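PDB 4IIW: Lmo1499 protein from Listeria monocytogenes, which probably acts as a lytic transglycosylase of the MltG family, cleaving nascent peptidoglycan strands within the chain to end their elongation. Local coordinates for residues F246-A251 and E312-L317; D238-A243 and S304-L309; R255-P260 and N285-N290. All coordinates share one frame; numbering follows the deposited sequence.

In the fold
From the N terminus, helix 219-232 carries E232, predicted to be important for catalysis, and leads on to helix 239-251. The start of that helix pairs with helix 302-309 in contact 2. Its end meets the loop 312-317 in contact 1. Each closes a loop of 60 residues. The two cross, since their segments alternate along the chain. Contact 3 closes a shorter loop between 255-260 and 285-290, and lies within both larger loops. Y247 of contact 1 hydrogen-bonds to A308 of contact 2. R249 joins contacts 1 and 3 through R255 and Q257. Contacts 2 and 3 do not touch. Contacts 1 and 2 tie helix 239-251 to helix 302-309 and the loop after it.

Contact 1. Residues F246-A251 and E312-L317; sequences FYNRLA and EKSDYL
N248 and R249, side by side on the last turn of helix 239-251, hold the loop 312-317 by its backbone carbonyls. The close part is polar. N248 ND2 donates to S314 O at 2.7 Å and to Y316 O at 2.8 Å, so one amide nitrogen spans two carbonyls. Its bond to S314 O comes from above the carbonyl plane. R249 takes the next carbonyl along. With its side chain stretched out, it meets L317 O side-on, NE at 2.7 Å and NH2 at 2.9 Å. L317 O lies in the guanidinium plane, and NE approaches it almost in line with the C=O bond. R249 NH1 turns to R255 and Q257.

The apolar part is the L317 CD2 methyl, which lies alongside N248 CB. The outer side is looser: K313 and D315 are exposed and point away from the helix. S314 OG bonds instead to S244, one turn back on the same helix.

The loop leads into strand 318-321, which pairs antiparallel with strand 328-331. All the hydrogen bonds between 246-251 and 312-317 run from side-chain nitrogens to backbone oxygens. They therefore probably depend on the path of the loop backbone more than on its side chains.

Contact 2. Residues D238-A243 and S304-L309; sequences DRKMIA and SMEAAL
R239 and A243, one turn apart, face A307 in a helix-helix packing contact within the YceG-like family region. Helix 239-251 begins here and crosses helix 302-309 at -43°. The axes of the short segments come within 8.2 Å, a close approach that small alanine side chains allow. A307 points its methyl at the first turn of the other helix. Its CB lies 3.4 Å from R239 O and 3.8 Å from R239 CB. A243 points back: its CB meets A307 O, and the two methyls are 4.1 Å apart.

Longer side chains flank this centre. R239 leaves the helix toward its partner and bends at chi3 (149°), bringing NE to S304 OG. That hydrogen bond is weak. S304 OG has its stronger partner in E230 of helix 219-232, whose carboxylate also forms a long, weak ion pair with R239 NH2. The R239 side chain is about 8 Å from that of E232, predicted to be important for catalysis.

Along another flank, K240 runs extended beyond CG and slants across E306. The two chains meet at their ends in a long salt bridge. K240 NZ and E306 OE2 are 3.6 Å apart, so the pairing is probably modest.

D238 is the N-cap of helix 239-251: K240 N meets its OD2 at 3.1 Å, from above the carboxylate plane.

Contact 3. Residues R255-P260 and N285-N290; sequences RLQTDP and NTYKNN
Y287 OH donates to D259 OD1 at 2.5 Å, meeting it almost head-on. At the other end, R255 stretches its side chain along the loop 287-290. R255 NH1 bonds to Y287 O at 3.0 Å, and NE makes a longer bond to N290 OD1. The guanidinium stands nearly upright to the N290 amide, their planes 82° apart. K288 O lies over one face of the guanidinium, toward its rim.

Between these ends, T286 faces the other segment. Its carbonyl accepts from Q257 N at 3.0 Å, from above the carbonyl plane. T286 OG1, set between its backbone N and carbonyl carbon (chi1 56°), accepts from T258 N at 3.0 Å. It also bonds to T261 in helix 259-265. T258 OG1 bonds to E232, predicted to be important for catalysis, so the pairing probably helps position T258 beside that residue.

N285 shapes the second segment with an Asx turn: its OD1 accepts from Y287 N at 2.8 Å. Two waters lie between the segments, one near L256 N and N289 O, the other near Q257 NE2 and Y287 O. Their legs to the carbonyls are too short to trust, so these bridges are doubtful.

Packing lies further out. Q257 CB sits over the Y287 ring face, 3.8 Å from the centroid, in a CH-pi contact. L256 CB touches T286 CB at 4.1 Å, while the rest of L256 packs on F246 and L250 of helix 239-251.

Contact 1. Residues F246-A251 and E312-L317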
loop_
_atom_site.group_PDB
_atom_site.type_symbol
_atom_site.label_atom_id
_atom_site.label_comp_id
_atom_site.label_asym_id
_atom_site.label_seq_id
_atom_site.Cartn_x
_atom_site.Cartn_y
_atom_site.Cartn_z
ATOM N N PHE B 246 -42.143 -47.083 -18.789
ATOM C CA PHE B 246 -43.225 -46.325 -18.200
ATOM C C PHE B 246 -44.581 -46.816 -18.673
ATOM O O PHE B 246 -45.469 -47.044 -17.855
ATOM C CB PHE B 246 -43.067 -44.834 -18.434
ATOM C CG PHE B 246 -41.906 -44.217 -17.691
ATOM C CD1 PHE B 246 -41.664 -44.531 -16.359
ATOM C CD2 PHE B 246 -41.112 -43.255 -18.291
ATOM C CE1 PHE B 246 -40.613 -43.947 -15.664
ATOM C CE2 PHE B 246 -40.077 -42.661 -17.597
ATOM C CZ PHE B 246 -39.829 -43.016 -16.276
ATOM N N TYR B 247 -44.754 -47.008 -19.972
ATOM C CA TYR B 247 -46.036 -47.517 -20.437
ATOM C C TYR B 247 -46.330 -48.885 -19.794
ATOM O O TYR B 247 -47.448 -49.133 -19.323
ATOM C CB TYR B 247 -46.129 -47.551 -21.970
ATOM C CG TYR B 247 -46.319 -46.167 -22.580
ATOM C CD1 TYR B 247 -47.501 -45.456 -22.377
ATOM C CD2 TYR B 247 -45.334 -45.577 -23.371
ATOM C CE1 TYR B 247 -47.688 -44.183 -22.927
ATOM C CE2 TYR B 247 -45.516 -44.309 -23.936
ATOM C CZ TYR B 247 -46.695 -43.621 -23.703
ATOM O OH TYR B 247 -46.889 -42.365 -24.245
ATOM N N ASN B 248 -45.325 -49.750 -19.730
ATOM C CA ASN B 248 -45.510 -51.066 -19.136
ATOM C C ASN B 248 -46.002 -50.945 -17.710
ATOM O O ASN B 248 -46.964 -51.620 -17.323
ATOM C CB ASN B 248 -44.225 -51.891 -19.173
ATOM C CG ASN B 248 -43.866 -52.359 -20.566
ATOM O OD1 ASN B 248 -44.642 -52.209 -21.500
ATOM N ND2 ASN B 248 -42.686 -52.954 -20.704
ATOM N N ARG B 249 -45.361 -50.077 -16.931
ATOM C CA ARG B 249 -45.763 -49.879 -15.532
ATOM C C ARG B 249 -47.194 -49.361 -15.447
ATOM O O ARG B 249 -48.008 -49.804 -14.615
ATOM C CB ARG B 249 -44.828 -48.899 -14.820
ATOM C CG ARG B 249 -43.430 -49.439 -14.609
ATOM C CD ARG B 249 -42.689 -48.671 -13.527
ATOM N NE ARG B 249 -41.478 -49.376 -13.110
ATOM C CZ ARG B 249 -40.841 -49.176 -11.954
ATOM N NH1 ARG B 249 -41.296 -48.298 -11.063
ATOM N NH2 ARG B 249 -39.753 -49.883 -11.672
ATOM N N LEU B 250 -47.485 -48.427 -16.336
ATOM C CA LEU B 250 -48.769 -47.786 -16.389
ATOM C C LEU B 250 -49.855 -48.849 -16.651
ATOM O O LEU B 250 -50.855 -48.915 -15.922
ATOM C CB LEU B 250 -48.710 -46.720 -17.483
ATOM C CG LEU B 250 -49.423 -45.394 -17.304
ATOM C CD1 LEU B 250 -49.108 -44.809 -15.949
ATOM C CD2 LEU B 250 -48.983 -44.440 -18.425
ATOM N N ALA B 251 -49.631 -49.710 -17.644
ATOM C CA ALA B 251 -50.599 -50.763 -17.997
ATOM C C ALA B 251 -50.742 -51.836 -16.913
ATOM O O ALA B 251 -51.764 -52.511 -16.848
ATOM C CB ALA B 251 -50.217 -51.429 -19.322
ATOM N N GLU B 312 -40.856 -48.530 -27.710
ATOM C CA GLU B 312 -40.543 -49.874 -28.145
ATOM C C GLU B 312 -41.411 -50.884 -27.394
ATOM O O GLU B 312 -41.756 -50.684 -26.231
ATOM C CB GLU B 312 -39.062 -50.188 -27.951
ATOM C CG GLU B 312 -38.143 -49.311 -28.787
ATOM C CD GLU B 312 -36.726 -49.849 -28.883
ATOM O OE1 GLU B 312 -36.512 -51.029 -28.529
ATOM O OE2 GLU B 312 -35.827 -49.096 -29.327
ATOM N N LYS B 313 -41.773 -51.964 -28.075
ATOM C CA LYS B 313 -42.591 -53.007 -27.479
ATOM C C LYS B 313 -41.629 -53.905 -26.735
ATOM O O LYS B 313 -40.798 -54.556 -27.362
ATOM C CB LYS B 313 -43.337 -53.797 -28.571
ATOM C CG LYS B 313 -44.209 -52.928 -29.527
ATOM C CD LYS B 313 -45.449 -52.291 -28.844
ATOM C CE LYS B 313 -46.503 -53.355 -28.469
ATOM N NZ LYS B 313 -47.767 -52.790 -27.913
ATOM N N SER B 314 -41.703 -53.922 -25.407
ATOM C CA SER B 314 -40.798 -54.766 -24.617
ATOM C C SER B 314 -41.376 -55.174 -23.260
ATOM O O SER B 314 -42.414 -54.664 -22.826
ATOM C CB SER B 314 -39.463 -54.057 -24.395
ATOM O OG SER B 314 -39.602 -53.031 -23.435
ATOM N N ASP B 315 -40.669 -56.084 -22.592
ATOM C CA ASP B 315 -41.066 -56.596 -21.282
ATOM C C ASP B 315 -40.292 -55.958 -20.122
ATOM O O ASP B 315 -40.309 -56.474 -19.007
ATOM C CB ASP B 315 -40.849 -58.112 -21.253
ATOM C CG ASP B 315 -41.662 -58.833 -22.301
ATOM O OD1 ASP B 315 -42.827 -58.439 -22.516
ATOM O OD2 ASP B 315 -41.145 -59.804 -22.897
ATOM N N TYR B 316 -39.624 -54.837 -20.364
ATOM C CA TYR B 316 -38.838 -54.207 -19.307
ATOM C C TYR B 316 -39.726 -53.370 -18.389
ATOM O O TYR B 316 -40.619 -52.673 -18.846
ATOM C CB TYR B 316 -37.684 -53.381 -19.899
ATOM C CG TYR B 316 -36.745 -54.207 -20.773
ATOM C CD1 TYR B 316 -35.900 -55.168 -20.213
ATOM C CD2 TYR B 316 -36.694 -54.018 -22.154
ATOM C CE1 TYR B 316 -35.043 -55.926 -21.006
ATOM C CE2 TYR B 316 -35.834 -54.775 -22.958
ATOM C CZ TYR B 316 -35.014 -55.725 -22.378
ATOM O OH TYR B 316 -34.166 -56.470 -23.171
ATOM N N LEU B 317 -39.487 -53.483 -17.087
ATOM C CA LEU B 317 -40.252 -52.758 -16.076
ATOM C C LEU B 317 -39.356 -51.937 -15.141
ATOM O O LEU B 317 -39.866 -51.206 -14.287
ATOM C CB LEU B 317 -41.076 -53.745 -15.238
ATOM C CG LEU B 317 -42.124 -54.588 -15.976
ATOM C CD1 LEU B 317 -42.780 -55.595 -15.045
ATOM C CD2 LEU B 317 -43.164 -53.687 -16.592
#

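Contact 2. Residues D238-A243 and S304-L309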
loop_
_atom_site.group_PDB
_atom_site.type_symbol
_atom_site.label_atom_id
_atom_site.label_comp_id
_atom_site.label_asym_id
_atom_site.label_seq_id
_atom_site.Cartn_x
_atom_site.Cartn_y
_atom_site.Cartn_z
ATOM N N ASP B 238 -31.273 -44.715 -24.993
ATOM C CA ASP B 238 -32.388 -45.043 -25.861
ATOM C C ASP B 238 -33.681 -44.687 -25.119
ATOM O O ASP B 238 -34.152 -45.415 -24.244
ATOM C CB ASP B 238 -32.352 -46.524 -26.261
ATOM C CG ASP B 238 -33.483 -46.910 -27.214
ATOM O OD1 ASP B 238 -33.567 -48.107 -27.583
ATOM O OD2 ASP B 238 -34.289 -46.027 -27.588
ATOM N N ARG B 239 -34.231 -43.541 -25.489
ATOM C CA ARG B 239 -35.434 -43.009 -24.892
ATOM C C ARG B 239 -36.683 -43.818 -25.212
ATOM O O ARG B 239 -37.642 -43.790 -24.465
ATOM C CB ARG B 239 -35.605 -41.571 -25.353
ATOM C CG ARG B 239 -34.553 -40.606 -24.775
ATOM C CD ARG B 239 -34.636 -39.247 -25.455
ATOM N NE ARG B 239 -34.262 -38.122 -24.592
ATOM C CZ ARG B 239 -33.089 -37.488 -24.586
ATOM N NH1 ARG B 239 -32.094 -37.843 -25.408
ATOM N NH2 ARG B 239 -32.921 -36.474 -23.740
ATOM N N LYS B 240 -36.680 -44.534 -26.321
ATOM C CA LYS B 240 -37.829 -45.357 -26.664
ATOM C C LYS B 240 -37.978 -46.566 -25.719
ATOM O O LYS B 240 -39.066 -47.126 -25.616
ATOM C CB LYS B 240 -37.770 -45.801 -28.123
ATOM C CG LYS B 240 -37.947 -44.664 -29.081
ATOM C CD LYS B 240 -37.873 -45.110 -30.529
ATOM C CE LYS B 240 -37.957 -43.909 -31.464
ATOM N NZ LYS B 240 -37.724 -44.291 -32.890
HETATM N N MSE B 241 -36.885 -46.978 -25.068
HETATM C CA MSE B 241 -36.934 -48.056 -24.079
HETATM C C MSE B 241 -37.405 -47.467 -22.769
HETATM O O MSE B 241 -38.217 -48.063 -22.072
HETATM C CB MSE B 241 -35.574 -48.733 -23.867
HETATM C CG MSE B 241 -35.225 -49.830 -24.856
HETATM SE SE MSE B 241 -36.449 -51.336 -24.735
HETATM C CE MSE B 241 -35.539 -52.481 -26.038
ATOM N N ILE B 242 -36.892 -46.298 -22.423
ATOM C CA ILE B 242 -37.346 -45.638 -21.216
ATOM C C ILE B 242 -38.857 -45.470 -21.304
ATOM O O ILE B 242 -39.584 -45.761 -20.350
ATOM C CB ILE B 242 -36.696 -44.274 -21.034
ATOM C CG1 ILE B 242 -35.209 -44.447 -20.723
ATOM C CG2 ILE B 242 -37.369 -43.503 -19.899
ATOM C CD1 ILE B 242 -34.423 -43.115 -20.696
ATOM N N ALA B 243 -39.332 -45.019 -22.455
ATOM C CA ALA B 243 -40.762 -44.845 -22.637
ATOM C C ALA B 243 -41.516 -46.167 -22.460
ATOM O O ALA B 243 -42.562 -46.198 -21.814
ATOM C CB ALA B 243 -41.065 -44.231 -23.989
ATOM N N SER B 304 -37.386 -37.016 -27.089
ATOM C CA SER B 304 -38.335 -37.469 -26.079
ATOM C C SER B 304 -39.760 -37.527 -26.596
ATOM O O SER B 304 -40.507 -38.448 -26.255
ATOM C CB SER B 304 -38.271 -36.584 -24.848
ATOM O OG SER B 304 -37.052 -36.810 -24.167
HETATM N N MSE B 305 -40.150 -36.556 -27.408
HETATM C CA MSE B 305 -41.495 -36.562 -27.954
HETATM C C MSE B 305 -41.733 -37.809 -28.810
HETATM O O MSE B 305 -42.768 -38.445 -28.661
HETATM C CB MSE B 305 -41.789 -35.267 -28.700
HETATM C CG MSE B 305 -42.006 -34.103 -27.754
HETATM SE SE MSE B 305 -42.290 -32.440 -28.679
HETATM C CE MSE B 305 -42.378 -31.253 -27.135
ATOM N N GLU B 306 -40.784 -38.158 -29.690
ATOM C CA GLU B 306 -40.898 -39.396 -30.476
ATOM C C GLU B 306 -41.039 -40.609 -29.579
ATOM O O GLU B 306 -41.823 -41.505 -29.864
ATOM C CB GLU B 306 -39.684 -39.653 -31.378
ATOM C CG GLU B 306 -39.901 -39.466 -32.877
ATOM C CD GLU B 306 -38.898 -40.298 -33.694
ATOM O OE1 GLU B 306 -39.168 -40.592 -34.885
ATOM O OE2 GLU B 306 -37.849 -40.695 -33.130
ATOM N N ALA B 307 -40.249 -40.647 -28.515
ATOM C CA ALA B 307 -40.291 -41.755 -27.581
ATOM C C ALA B 307 -41.684 -41.918 -26.972
ATOM O O ALA B 307 -42.170 -43.036 -26.808
ATOM C CB ALA B 307 -39.253 -41.569 -26.491
ATOM N N ALA B 308 -42.330 -40.801 -26.669
ATOM C CA ALA B 308 -43.644 -40.832 -26.045
ATOM C C ALA B 308 -44.686 -41.420 -26.978
ATOM O O ALA B 308 -45.519 -42.191 -26.548
ATOM C CB ALA B 308 -44.072 -39.406 -25.587
ATOM N N LEU B 309 -44.638 -41.045 -28.251
ATOM C CA LEU B 309 -45.597 -41.538 -29.237
ATOM C C LEU B 309 -45.231 -42.873 -29.867
ATOM O O LEU B 309 -46.113 -43.620 -30.279
ATOM C CB LEU B 309 -45.773 -40.519 -30.365
ATOM C CG LEU B 309 -46.521 -39.244 -30.013
ATOM C CD1 LEU B 309 -46.650 -38.390 -31.257
ATOM C CD2 LEU B 309 -47.902 -39.579 -29.440
#

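Contact 3. Residues R255-P260 and N285-N290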
loop_
_atom_site.group_PDB
_atom_site.type_symbol
_atom_site.label_atom_id
_atom_site.label_comp_id
_atom_site.label_asym_id
_atom_site.label_seq_id
_atom_site.Cartn_x
_atom_site.Cartn_y
_atom_site.Cartn_z
ATOM N N ARG B 255 -46.681 -47.912 -9.963
ATOM C CA ARG B 255 -46.353 -46.481 -9.920
ATOM C C ARG B 255 -45.071 -46.235 -10.709
ATOM O O ARG B 255 -44.220 -47.119 -10.784
ATOM C CB ARG B 255 -46.205 -46.007 -8.483
ATOM C CG ARG B 255 -47.479 -46.165 -7.695
ATOM C CD ARG B 255 -47.321 -45.747 -6.276
ATOM N NE ARG B 255 -48.548 -46.027 -5.553
ATOM C CZ ARG B 255 -48.708 -45.863 -4.246
ATOM N NH1 ARG B 255 -47.708 -45.413 -3.497
ATOM N NH2 ARG B 255 -49.872 -46.156 -3.685
ATOM N N LEU B 256 -44.936 -45.052 -11.309
ATOM C CA LEU B 256 -43.756 -44.751 -12.142
ATOM C C LEU B 256 -42.460 -44.584 -11.339
ATOM O O LEU B 256 -41.382 -44.867 -11.852
ATOM C CB LEU B 256 -44.010 -43.529 -13.020
ATOM C CG LEU B 256 -45.249 -43.624 -13.921
ATOM C CD1 LEU B 256 -45.374 -42.369 -14.771
ATOM C CD2 LEU B 256 -45.233 -44.881 -14.796
ATOM N N GLN B 257 -42.571 -44.127 -10.088
ATOM C CA GLN B 257 -41.409 -43.966 -9.192
ATOM C C GLN B 257 -40.200 -43.311 -9.874
ATOM O O GLN B 257 -39.083 -43.825 -9.796
ATOM C CB GLN B 257 -41.006 -45.328 -8.600
ATOM C CG GLN B 257 -42.053 -45.936 -7.649
ATOM C CD GLN B 257 -41.707 -47.342 -7.178
ATOM O OE1 GLN B 257 -40.930 -48.050 -7.813
ATOM N NE2 GLN B 257 -42.309 -47.759 -6.067
ATOM N N THR B 258 -40.431 -42.175 -10.530
ATOM C CA THR B 258 -39.370 -41.463 -11.223
ATOM C C THR B 258 -38.951 -40.238 -10.384
ATOM O O THR B 258 -39.776 -39.361 -10.097
ATOM C CB THR B 258 -39.799 -41.086 -12.678
ATOM O OG1 THR B 258 -38.694 -40.511 -13.386
ATOM C CG2 THR B 258 -40.963 -40.130 -12.692
ATOM N N ASP B 259 -37.667 -40.209 -9.992
ATOM C CA ASP B 259 -37.089 -39.153 -9.123
ATOM C C ASP B 259 -37.324 -37.733 -9.579
ATOM O O ASP B 259 -37.694 -36.882 -8.771
ATOM C CB ASP B 259 -35.568 -39.345 -8.930
ATOM C CG ASP B 259 -35.230 -40.533 -8.049
ATOM O OD1 ASP B 259 -36.154 -41.285 -7.664
ATOM O OD2 ASP B 259 -34.032 -40.720 -7.745
ATOM N N PRO B 260 -37.087 -37.457 -10.869
ATOM C CA PRO B 260 -37.313 -36.107 -11.340
ATOM C C PRO B 260 -38.685 -35.548 -10.971
ATOM O O PRO B 260 -38.806 -34.328 -10.776
ATOM C CB PRO B 260 -37.174 -36.248 -12.856
ATOM C CG PRO B 260 -36.182 -37.307 -13.032
ATOM C CD PRO B 260 -36.475 -38.299 -11.918
ATOM N N ASN B 285 -45.704 -36.497 -6.944
ATOM C CA ASN B 285 -44.884 -37.575 -6.408
ATOM C C ASN B 285 -45.307 -38.949 -6.935
ATOM O O ASN B 285 -46.271 -39.564 -6.430
ATOM C CB ASN B 285 -44.971 -37.569 -4.893
ATOM C CG ASN B 285 -44.125 -38.626 -4.272
ATOM O OD1 ASN B 285 -43.462 -39.384 -4.980
ATOM N ND2 ASN B 285 -44.133 -38.697 -2.936
ATOM N N THR B 286 -44.565 -39.447 -7.925
ATOM C CA THR B 286 -44.883 -40.733 -8.549
ATOM C C THR B 286 -44.477 -41.947 -7.719
ATOM O O THR B 286 -44.636 -43.080 -8.163
ATOM C CB THR B 286 -44.302 -40.840 -9.953
ATOM O OG1 THR B 286 -42.882 -40.626 -9.902
ATOM C CG2 THR B 286 -44.962 -39.798 -10.869
ATOM N N TYR B 287 -43.932 -41.709 -6.530
ATOM C CA TYR B 287 -43.656 -42.783 -5.587
ATOM C C TYR B 287 -44.904 -43.032 -4.739
ATOM O O TYR B 287 -45.108 -44.140 -4.247
ATOM C CB TYR B 287 -42.479 -42.439 -4.680
ATOM C CG TYR B 287 -41.134 -42.690 -5.308
ATOM C CD1 TYR B 287 -40.582 -41.786 -6.204
ATOM C CD2 TYR B 287 -40.407 -43.837 -4.995
ATOM C CE1 TYR B 287 -39.349 -42.018 -6.780
ATOM C CE2 TYR B 287 -39.169 -44.076 -5.560
ATOM C CZ TYR B 287 -38.645 -43.164 -6.455
ATOM O OH TYR B 287 -37.416 -43.400 -7.028
ATOM N N LYS B 288 -45.734 -41.997 -4.582
ATOM C CA LYS B 288 -46.965 -42.079 -3.778
ATOM C C LYS B 288 -48.281 -42.093 -4.555
ATOM O O LYS B 288 -49.324 -42.246 -3.969
ATOM C CB LYS B 288 -47.011 -40.934 -2.758
ATOM C CG LYS B 288 -46.087 -41.155 -1.565
ATOM C CD LYS B 288 -46.455 -40.250 -0.388
ATOM C CE LYS B 288 -45.676 -40.630 0.881
ATOM N NZ LYS B 288 -45.962 -42.008 1.389
ATOM N N ASN B 289 -48.231 -41.938 -5.866
ATOM C CA ASN B 289 -49.446 -41.895 -6.679
ATOM C C ASN B 289 -49.281 -42.699 -7.931
ATOM O O ASN B 289 -48.202 -42.682 -8.530
ATOM C CB ASN B 289 -49.719 -40.456 -7.102
ATOM C CG ASN B 289 -50.006 -39.551 -5.938
ATOM O OD1 ASN B 289 -51.049 -39.652 -5.320
ATOM N ND2 ASN B 289 -49.095 -38.643 -5.654
ATOM N N ASN B 290 -50.332 -43.401 -8.342
ATOM C CA ASN B 290 -50.276 -44.127 -9.598
ATOM C C ASN B 290 -50.545 -43.170 -10.760
ATOM O O ASN B 290 -51.004 -42.043 -10.554
ATOM C CB ASN B 290 -51.264 -45.280 -9.616
ATOM C CG ASN B 290 -50.886 -46.384 -8.640
ATOM O OD1 ASN B 290 -51.219 -46.334 -7.449
ATOM N ND2 ASN B 290 -50.217 -47.410 -9.154
HETATM O O HOH W 1 -47.049 -42.978 -10.772
HETATM O O HOH W 2 -44.021 -46.299 -4.586
#